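Local coordinates for eukaryotic initiation factor 4F subunit P150 (Saccharomyces cerevisiae, PDB 2VSO), which forms part of the cap-binding eIF4F complex, which starts assembly of the translation apparatus on mRNA, the piece described being its eIF4A-binding middle domain, at residues 195-206 with 245-256. Residues are numbered along the deposited sequence; the frame is centred on the assembly and turned at random.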
loop_
_atom_site.group_PDB
_atom_site.type_symbol
_atom_site.label_atom_id
_atom_site.label_comp_id
_atom_site.label_asym_id
_atom_site.label_seq_id
_atom_site.Cartn_x
_atom_site.Cartn_y
_atom_site.Cartn_z
ATOM N N PHE C 195 3.588 23.251 -18.952
ATOM C CA PHE C 195 4.647 23.178 -19.954
ATOM C C PHE C 195 5.977 23.097 -19.244
ATOM O O PHE C 195 6.884 22.387 -19.670
ATOM C CB PHE C 195 4.643 24.404 -20.879
ATOM C CG PHE C 195 3.687 24.304 -22.034
ATOM C CD1 PHE C 195 2.341 24.581 -21.868
ATOM C CD2 PHE C 195 4.136 23.942 -23.295
ATOM C CE1 PHE C 195 1.459 24.486 -22.933
ATOM C CE2 PHE C 195 3.255 23.845 -24.368
ATOM C CZ PHE C 195 1.919 24.120 -24.185
ATOM N N GLU C 196 6.089 23.837 -18.150
ATOM C CA GLU C 196 7.357 23.952 -17.464
ATOM C C GLU C 196 7.601 22.625 -16.798
ATOM O O GLU C 196 8.733 22.178 -16.667
ATOM C CB GLU C 196 7.302 25.093 -16.450
ATOM C CG GLU C 196 8.641 25.747 -16.146
ATOM C CD GLU C 196 8.506 26.870 -15.144
ATOM O OE1 GLU C 196 9.201 26.847 -14.104
ATOM O OE2 GLU C 196 7.678 27.767 -15.391
ATOM N N CYS C 197 6.507 21.983 -16.414
ATOM C CA CYS C 197 6.541 20.667 -15.780
ATOM C C CYS C 197 7.008 19.561 -16.727
ATOM O O CYS C 197 8.002 18.881 -16.455
ATOM C CB CYS C 197 5.167 20.325 -15.241
ATOM S SG CYS C 197 5.230 19.437 -13.733
ATOM N N PHE C 198 6.292 19.391 -17.837
ATOM C CA PHE C 198 6.712 18.463 -18.884
ATOM C C PHE C 198 8.110 18.798 -19.385
ATOM O O PHE C 198 8.895 17.913 -19.704
ATOM C CB PHE C 198 5.720 18.471 -20.050
ATOM C CG PHE C 198 4.459 17.673 -19.790
ATOM C CD1 PHE C 198 3.217 18.286 -19.809
ATOM C CD2 PHE C 198 4.519 16.307 -19.539
ATOM C CE1 PHE C 198 2.067 17.560 -19.576
ATOM C CE2 PHE C 198 3.365 15.567 -19.302
ATOM C CZ PHE C 198 2.138 16.194 -19.326
ATOM N N ARG C 199 8.413 20.088 -19.443
ATOM C CA ARG C 199 9.719 20.577 -19.852
ATOM C C ARG C 199 10.818 20.001 -18.959
ATOM O O ARG C 199 11.868 19.583 -19.434
ATOM C CB ARG C 199 9.719 22.098 -19.772
ATOM C CG ARG C 199 10.669 22.818 -20.714
ATOM C CD ARG C 199 10.519 24.335 -20.534
ATOM N NE ARG C 199 11.514 25.099 -21.279
ATOM C CZ ARG C 199 11.357 25.496 -22.538
ATOM N NH1 ARG C 199 10.245 25.195 -23.195
ATOM N NH2 ARG C 199 12.314 26.189 -23.140
ATOM N N ARG C 200 10.560 19.975 -17.658
ATOM C CA ARG C 200 11.517 19.470 -16.681
ATOM C C ARG C 200 11.667 17.963 -16.763
ATOM O O ARG C 200 12.777 17.443 -16.648
ATOM C CB ARG C 200 11.082 19.874 -15.268
ATOM C CG ARG C 200 11.858 19.211 -14.142
ATOM C CD ARG C 200 13.311 19.661 -14.086
ATOM N NE ARG C 200 14.109 18.786 -13.226
ATOM C CZ ARG C 200 15.437 18.817 -13.147
ATOM N NH1 ARG C 200 16.132 19.682 -13.878
ATOM N NH2 ARG C 200 16.071 17.979 -12.340
ATOM N N LEU C 201 10.538 17.275 -16.954
ATOM C CA LEU C 201 10.494 15.808 -17.035
ATOM C C LEU C 201 11.137 15.296 -18.313
ATOM O O LEU C 201 11.857 14.306 -18.292
ATOM C CB LEU C 201 9.057 15.295 -16.931
ATOM C CG LEU C 201 8.358 15.517 -15.593
ATOM C CD1 LEU C 201 6.879 15.314 -15.751
ATOM C CD2 LEU C 201 8.931 14.634 -14.487
ATOM N N MET C 202 10.872 15.972 -19.427
ATOM C CA MET C 202 11.500 15.623 -20.691
ATOM C C MET C 202 13.019 15.731 -20.603
ATOM O O MET C 202 13.745 14.980 -21.242
ATOM C CB MET C 202 10.978 16.506 -21.819
ATOM C CG MET C 202 9.502 16.331 -22.130
ATOM S SD MET C 202 9.000 17.275 -23.581
ATOM C CE MET C 202 9.270 18.938 -22.970
ATOM N N LYS C 203 13.495 16.666 -19.800
ATOM C CA LYS C 203 14.926 16.857 -19.628
ATOM C C LYS C 203 15.549 15.600 -19.009
ATOM O O LYS C 203 16.597 15.144 -19.447
ATOM C CB LYS C 203 15.186 18.089 -18.754
ATOM C CG LYS C 203 16.429 18.899 -19.121
ATOM C CD LYS C 203 17.677 18.401 -18.405
ATOM C CE LYS C 203 18.896 19.230 -18.781
ATOM N NZ LYS C 203 20.160 18.593 -18.322
ATOM N N ASP C 204 14.887 15.038 -18.002
ATOM C CA ASP C 204 15.386 13.851 -17.319
ATOM C C ASP C 204 15.116 12.581 -18.131
ATOM O O ASP C 204 15.752 11.541 -17.926
ATOM C CB ASP C 204 14.768 13.732 -15.920
ATOM C CG ASP C 204 15.257 14.814 -14.966
ATOM O OD1 ASP C 204 15.813 15.824 -15.445
ATOM O OD2 ASP C 204 15.081 14.660 -13.739
ATOM N N LEU C 205 14.174 12.676 -19.061
ATOM C CA LEU C 205 13.817 11.556 -19.912
ATOM C C LEU C 205 14.868 11.279 -20.986
ATOM O O LEU C 205 14.956 10.162 -21.505
ATOM C CB LEU C 205 12.459 11.806 -20.558
ATOM C CG LEU C 205 11.271 11.023 -20.007
ATOM C CD1 LEU C 205 11.494 10.587 -18.573
ATOM C CD2 LEU C 205 10.013 11.860 -20.162
ATOM N N THR C 206 15.664 12.286 -21.322
ATOM C CA THR C 206 16.702 12.102 -22.330
ATOM C C THR C 206 18.069 11.764 -21.733
ATOM O O THR C 206 18.943 11.277 -22.443
ATOM C CB THR C 206 16.803 13.303 -23.276
ATOM O OG1 THR C 206 16.730 14.516 -22.519
ATOM C CG2 THR C 206 15.658 13.282 -24.266
ATOM N N LEU C 245 3.932 19.433 -27.974
ATOM C CA LEU C 245 4.858 19.110 -26.898
ATOM C C LEU C 245 4.743 17.627 -26.556
ATOM O O LEU C 245 5.738 16.962 -26.269
ATOM C CB LEU C 245 4.576 19.962 -25.661
ATOM C CG LEU C 245 5.531 19.687 -24.498
ATOM C CD1 LEU C 245 6.856 20.393 -24.714
ATOM C CD2 LEU C 245 4.918 20.055 -23.149
ATOM N N LEU C 246 3.516 17.117 -26.588
ATOM C CA LEU C 246 3.271 15.693 -26.410
ATOM C C LEU C 246 3.913 14.895 -27.542
ATOM O O LEU C 246 4.447 13.813 -27.320
ATOM C CB LEU C 246 1.776 15.410 -26.304
ATOM C CG LEU C 246 1.122 15.890 -25.009
ATOM C CD1 LEU C 246 -0.318 15.421 -24.913
ATOM C CD2 LEU C 246 1.916 15.447 -23.793
ATOM N N ASP C 247 3.880 15.441 -28.749
ATOM C CA ASP C 247 4.568 14.821 -29.875
ATOM C C ASP C 247 6.038 14.548 -29.534
ATOM O O ASP C 247 6.499 13.421 -29.639
ATOM C CB ASP C 247 4.449 15.693 -31.126
ATOM C CG ASP C 247 3.030 15.729 -31.684
ATOM O OD1 ASP C 247 2.237 14.816 -31.357
ATOM O OD2 ASP C 247 2.709 16.665 -32.458
ATOM N N SER C 248 6.759 15.581 -29.109
ATOM C CA SER C 248 8.158 15.454 -28.705
ATOM C C SER C 248 8.320 14.440 -27.582
ATOM O O SER C 248 9.210 13.590 -27.617
ATOM C CB SER C 248 8.713 16.801 -28.222
ATOM O OG SER C 248 8.510 17.840 -29.161
ATOM N N LEU C 249 7.460 14.554 -26.578
ATOM C CA LEU C 249 7.541 13.730 -25.381
ATOM C C LEU C 249 7.337 12.233 -25.664
ATOM O O LEU C 249 8.050 11.381 -25.130
ATOM C CB LEU C 249 6.521 14.231 -24.358
ATOM C CG LEU C 249 6.292 13.441 -23.074
ATOM C CD1 LEU C 249 7.603 13.112 -22.381
ATOM C CD2 LEU C 249 5.363 14.205 -22.158
ATOM N N PHE C 250 6.358 11.920 -26.504
ATOM C CA PHE C 250 6.087 10.545 -26.885
ATOM C C PHE C 250 7.184 9.972 -27.785
ATOM O O PHE C 250 7.400 8.765 -27.824
ATOM C CB PHE C 250 4.704 10.427 -27.518
ATOM C CG PHE C 250 3.595 10.324 -26.511
ATOM C CD1 PHE C 250 3.033 11.458 -25.964
ATOM C CD2 PHE C 250 3.130 9.087 -26.096
ATOM C CE1 PHE C 250 2.025 11.362 -25.029
ATOM C CE2 PHE C 250 2.122 8.985 -25.169
ATOM C CZ PHE C 250 1.567 10.119 -24.634
ATOM N N GLY C 251 7.896 10.842 -28.485
ATOM C CA GLY C 251 9.039 10.412 -29.259
ATOM C C GLY C 251 10.234 10.060 -28.392
ATOM O O GLY C 251 11.109 9.314 -28.803
ATOM N N ILE C 252 10.276 10.610 -27.188
ATOM C CA ILE C 252 11.360 10.337 -26.257
ATOM C C ILE C 252 11.075 9.024 -25.585
ATOM O O ILE C 252 11.991 8.301 -25.196
ATOM C CB ILE C 252 11.471 11.434 -25.170
ATOM C CG1 ILE C 252 12.129 12.692 -25.739
ATOM C CG2 ILE C 252 12.264 10.943 -23.980
ATOM C CD1 ILE C 252 12.131 13.828 -24.769
ATOM N N LEU C 253 9.786 8.729 -25.451
ATOM C CA LEU C 253 9.325 7.518 -24.795
ATOM C C LEU C 253 9.395 6.318 -25.734
ATOM O O LEU C 253 9.720 5.219 -25.310
ATOM C CB LEU C 253 7.897 7.703 -24.275
ATOM C CG LEU C 253 7.608 8.795 -23.242
ATOM C CD1 LEU C 253 6.218 8.582 -22.634
ATOM C CD2 LEU C 253 8.679 8.860 -22.142
ATOM N N ASP C 254 9.079 6.525 -27.007
ATOM C CA ASP C 254 9.240 5.466 -27.994
ATOM C C ASP C 254 10.702 5.047 -28.041
ATOM O O ASP C 254 11.019 3.863 -28.112
ATOM C CB ASP C 254 8.773 5.918 -29.376
ATOM C CG ASP C 254 7.264 6.001 -29.485
ATOM O OD1 ASP C 254 6.567 5.475 -28.588
ATOM O OD2 ASP C 254 6.773 6.597 -30.469
ATOM N N ASN C 255 11.587 6.033 -27.993
ATOM C CA ASN C 255 13.016 5.787 -27.935
ATOM C C ASN C 255 13.343 4.963 -26.708
ATOM O O ASN C 255 13.960 3.907 -26.810
ATOM C CB ASN C 255 13.783 7.110 -27.899
ATOM C CG ASN C 255 15.283 6.915 -27.918
ATOM O OD1 ASN C 255 15.772 5.799 -28.083
ATOM N ND2 ASN C 255 16.023 8.004 -27.750
ATOM N N ILE C 256 12.911 5.447 -25.549
ATOM C CA ILE C 256 13.174 4.762 -24.289
ATOM C C ILE C 256 12.724 3.309 -24.302
ATOM O O ILE C 256 13.427 2.428 -23.810
ATOM C CB ILE C 256 12.516 5.480 -23.114
ATOM C CG1 ILE C 256 13.408 6.637 -22.651
ATOM C CG2 ILE C 256 12.266 4.501 -21.978
ATOM C CD1 ILE C 256 12.695 7.668 -21.814
#
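The rings of F195 and F198 meet the methyls of L245 and L249 at a slant. L245 CD2 lies between the two phenylalanines, 4.0 Å from F195 CD2 and 3.6 Å from F198 CB, and L249 CD2 lies 3.5 Å from F198 CD2. F228, on helix 211-228, meets the F195 ring edge-to-face and also touches the F198 ring. In the all-helical MIF4G domain, helices 191-206 and 242-257 pack here nearly parallel, their local axes 10.1 Å apart and inclined at 24°, through apolar side chains.

M202 lies across L245 and L249. Its chain bends at the thioether (chi3 -65°), which carries CE to 3.3 Å from L245 CD1, while CG rests 3.7 Å from L249 CD1. With CG anti to the backbone N (chi1 173°), L249 spreads its two methyls between different partners, CD1 serving M202 and L205 and CD2 serving F198. Further along, L205 is a knob in the hole formed by L249, I252, L253 and I256, its CB 3.5 Å from I252 CG2. On helix 264-278, I273 touches L253. At the more exposed margin, T206 adds its methyl, CG2 lying 3.6 Å from I252 CD1.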